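Local atomic coordinates of ferrichrome ABC transporter substrate-binding protein (Staphylococcus pseudintermedius, PDB entry 5FLY), a protein that probably binds iron-loaded ferrichrome-type siderophores at the cell surface and delivers them to an ABC transporter for import. Residues D83-Y88 and A101-F106. Residues are numbered along the deposited sequence; the frame is centred on the assembly and turned at random.
Sequences DLIITY and APTIAF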
ATOM      1  N   ASP A  83     -10.437  -5.497  22.190  1.00 10.01           N
ATOM      2  CA  ASP A  83      -9.314  -5.868  23.052  1.00 10.56           C
ATOM      3  C   ASP A  83      -7.983  -5.469  22.408  1.00 10.33           C
ATOM      4  O   ASP A  83      -6.926  -5.625  23.018  1.00  9.65           O
ATOM      5  CB  ASP A  83      -9.348  -7.365  23.417  1.00 10.54           C
ATOM      6  CG  ASP A  83      -9.215  -8.308  22.227  1.00 11.12           C
ATOM      7  OD1 ASP A  83      -9.169  -7.882  21.057  1.00 11.17           O
ATOM      8  OD2 ASP A  83      -9.170  -9.536  22.504  1.00 14.56           O
ATOM      9  N   LEU A  84      -8.049  -4.892  21.209  1.00  8.68           N
ATOM     10  CA  LEU A  84      -6.868  -4.427  20.497  1.00  8.48           C
ATOM     11  C   LEU A  84      -7.305  -3.420  19.449  1.00  8.44           C
ATOM     12  O   LEU A  84      -8.266  -3.672  18.716  1.00  8.37           O
ATOM     13  CB  LEU A  84      -6.119  -5.604  19.836  1.00  8.17           C
ATOM     14  CG  LEU A  84      -4.897  -5.243  18.989  1.00  7.97           C
ATOM     15  CD1 LEU A  84      -3.797  -4.633  19.832  1.00  8.13           C
ATOM     16  CD2 LEU A  84      -4.362  -6.477  18.249  1.00  7.70           C
ATOM     17  N   ILE A  85      -6.582  -2.296  19.370  1.00  8.50           N
ATOM     18  CA  ILE A  85      -6.828  -1.254  18.378  1.00  8.47           C
ATOM     19  C   ILE A  85      -5.573  -1.053  17.539  1.00  8.24           C
ATOM     20  O   ILE A  85      -4.488  -1.010  18.091  1.00  8.26           O
ATOM     21  CB  ILE A  85      -7.213   0.075  19.050  1.00  8.81           C
ATOM     22  CG1 ILE A  85      -8.496  -0.100  19.877  1.00  9.08           C
ATOM     23  CG2 ILE A  85      -7.366   1.179  18.014  1.00  8.78           C
ATOM     24  CD1 ILE A  85      -8.738   1.019  20.872  1.00  9.48           C
ATOM     25  N   ILE A  86      -5.736  -0.987  16.214  1.00  9.03           N
ATOM     26  CA  ILE A  86      -4.643  -0.769  15.274  1.00  9.39           C
ATOM     27  C   ILE A  86      -4.859   0.558  14.576  1.00  8.53           C
ATOM     28  O   ILE A  86      -5.916   0.797  14.020  1.00  8.83           O
ATOM     29  CB  ILE A  86      -4.555  -1.879  14.183  1.00 10.41           C
ATOM     30  CG1 ILE A  86      -4.591  -3.276  14.800  1.00 12.53           C
ATOM     31  CG2 ILE A  86      -3.311  -1.675  13.292  1.00  8.89           C
ATOM     32  CD1 ILE A  86      -3.455  -3.575  15.718  1.00 12.50           C
ATOM     33  N   THR A  87      -3.859   1.434  14.617  1.00  7.94           N
ATOM     34  CA  THR A  87      -3.958   2.715  13.926  1.00  8.00           C
ATOM     35  C   THR A  87      -2.576   3.155  13.461  1.00  7.89           C
ATOM     36  O   THR A  87      -1.633   2.354  13.454  1.00  7.75           O
ATOM     37  CB  THR A  87      -4.608   3.807  14.828  1.00  8.32           C
ATOM     38  OG1 THR A  87      -4.963   4.942  14.020  1.00  8.38           O
ATOM     39  CG2 THR A  87      -3.694   4.202  15.998  1.00  8.85           C
ATOM     40  N   TYR A  88      -2.467   4.411  13.036  1.00  9.96           N
ATOM     41  CA  TYR A  88      -1.180   4.997  12.635  1.00  9.86           C
ATOM     42  C   TYR A  88      -0.678   5.913  13.725  1.00  9.66           C
ATOM     43  O   TYR A  88      -1.463   6.471  14.489  1.00  8.67           O
ATOM     44  CB  TYR A  88      -1.277   5.831  11.354  1.00  9.81           C
ATOM     45  CG  TYR A  88      -1.804   5.167  10.109  1.00  9.43           C
ATOM     46  CD1 TYR A  88      -1.041   4.263   9.383  1.00  9.25           C
ATOM     47  CD2 TYR A  88      -3.049   5.519   9.619  1.00 10.38           C
ATOM     48  CE1 TYR A  88      -1.539   3.699   8.226  1.00  8.95           C
ATOM     49  CE2 TYR A  88      -3.554   4.959   8.480  1.00  9.14           C
ATOM     50  CZ  TYR A  88      -2.797   4.060   7.782  1.00  9.54           C
ATOM     51  OH  TYR A  88      -3.347   3.531   6.643  1.00 11.26           O
ATOM     52  N   ALA A 101      -8.288   0.375  24.880  1.00 11.88           N
ATOM     53  CA  ALA A 101      -7.713  -0.948  24.700  1.00 12.12           C
ATOM     54  C   ALA A 101      -6.236  -0.811  24.333  1.00 11.18           C
ATOM     55  O   ALA A 101      -5.812   0.268  23.938  1.00 10.29           O
ATOM     56  CB  ALA A 101      -8.479  -1.728  23.604  1.00 11.78           C
ATOM     57  N   PRO A 102      -5.452  -1.897  24.481  1.00 12.35           N
ATOM     58  CA  PRO A 102      -4.100  -1.938  23.908  1.00 13.64           C
ATOM     59  C   PRO A 102      -4.117  -1.448  22.468  1.00 13.00           C
ATOM     60  O   PRO A 102      -4.939  -1.913  21.673  1.00 11.82           O
ATOM     61  CB  PRO A 102      -3.729  -3.417  24.001  1.00 14.28           C
ATOM     62  CG  PRO A 102      -4.467  -3.891  25.200  1.00 15.73           C
ATOM     63  CD  PRO A 102      -5.768  -3.139  25.210  1.00 13.52           C
ATOM     64  N   THR A 103      -3.233  -0.505  22.157  1.00  9.97           N
ATOM     65  CA  THR A 103      -3.244   0.188  20.876  1.00 11.41           C
ATOM     66  C   THR A 103      -1.859   0.132  20.244  1.00 11.43           C
ATOM     67  O   THR A 103      -0.864   0.521  20.873  1.00 11.87           O
ATOM     68  CB  THR A 103      -3.690   1.664  21.035  1.00 11.79           C
ATOM     69  OG1 THR A 103      -5.077   1.717  21.414  1.00 11.49           O
ATOM     70  CG2 THR A 103      -3.499   2.445  19.727  1.00 11.76           C
ATOM     71  N   ILE A 104      -1.803  -0.380  19.015  1.00  8.69           N
ATOM     72  CA  ILE A 104      -0.596  -0.316  18.190  1.00  8.51           C
ATOM     73  C   ILE A 104      -0.778   0.762  17.137  1.00  9.73           C
ATOM     74  O   ILE A 104      -1.573   0.622  16.196  1.00  8.29           O
ATOM     75  CB  ILE A 104      -0.268  -1.649  17.493  1.00  8.28           C
ATOM     76  CG1 ILE A 104      -0.234  -2.796  18.506  1.00  8.29           C
ATOM     77  CG2 ILE A 104       1.065  -1.577  16.814  1.00  8.11           C
ATOM     78  CD1 ILE A 104      -0.246  -4.140  17.866  1.00  9.21           C
ATOM     79  N   ALA A 105      -0.031   1.845  17.319  1.00  8.27           N
ATOM     80  CA  ALA A 105      -0.044   2.967  16.405  1.00  8.24           C
ATOM     81  C   ALA A 105       1.208   2.900  15.539  1.00  8.79           C
ATOM     82  O   ALA A 105       2.280   3.406  15.880  1.00  8.18           O
ATOM     83  CB  ALA A 105      -0.124   4.256  17.162  1.00  8.55           C
ATOM     84  N   PHE A 106       1.056   2.226  14.412  1.00  8.22           N
ATOM     85  CA  PHE A 106       2.175   1.975  13.526  1.00  7.65           C
ATOM     86  C   PHE A 106       2.781   3.234  12.923  1.00  7.77           C
ATOM     87  O   PHE A 106       2.073   4.104  12.408  1.00  7.72           O
ATOM     88  CB  PHE A 106       1.746   1.069  12.383  1.00  7.41           C
ATOM     89  CG  PHE A 106       1.686  -0.392  12.744  1.00  7.73           C
ATOM     90  CD1 PHE A 106       2.836  -1.163  12.734  1.00  8.63           C
ATOM     91  CD2 PHE A 106       0.482  -0.987  13.076  1.00  7.31           C
ATOM     92  CE1 PHE A 106       2.788  -2.511  13.079  1.00  8.71           C
ATOM     93  CE2 PHE A 106       0.419  -2.324  13.394  1.00  8.07           C
ATOM     94  CZ  PHE A 106       1.580  -3.085  13.409  1.00  9.06           C
TER
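Ile86 and Ile104 both set CG1 anti to the carbonyl carbon (chi1 -49° and -52°) and run alongside each other, so that their tips meet, Ile86 CD1 3.9 Å from Ile104 CD1. Leu84 CD1 reaches the same methyl, Ile104 CD1, at 4.1 Å, next to Ile86 CD1. The second branch of Ile86, CG2, meets the Phe106 ring at its edge, 3.8 Å from Phe106 CE2, while Ile104 CG2 sits over the rim of one ring face. Strand 5-12 and helix 113-124 close over this apolar layer. On the reverse face, Thr87 puts CG2 in the crowded position between backbone N and carbonyl carbon, which brings it 3.8 Å from Ala105 CB and leaves Thr87 OG1 to bond Asp91. Thr103 turns OG1 back to Ala101 O (3.0 Å), within its own segment, and Ile85 CB packs 3.6 Å from Thr103 OG1; helix 94-100 lies over this side. Between the layers run four backbone hydrogen bonds, each 2.9 Å: Ile85 N to Pro102 O, Ile104 N to Ile85 O, Thr87 N to Ile104 O, and Phe106 N to Thr87 O, the last the most bent at 145°. Strand 84-88 thus pairs in parallel with edge strand 103-106, helix 94-100 making the connection: a beta-alpha-beta crossover in the N-terminal lobe of a class III solute-binding protein.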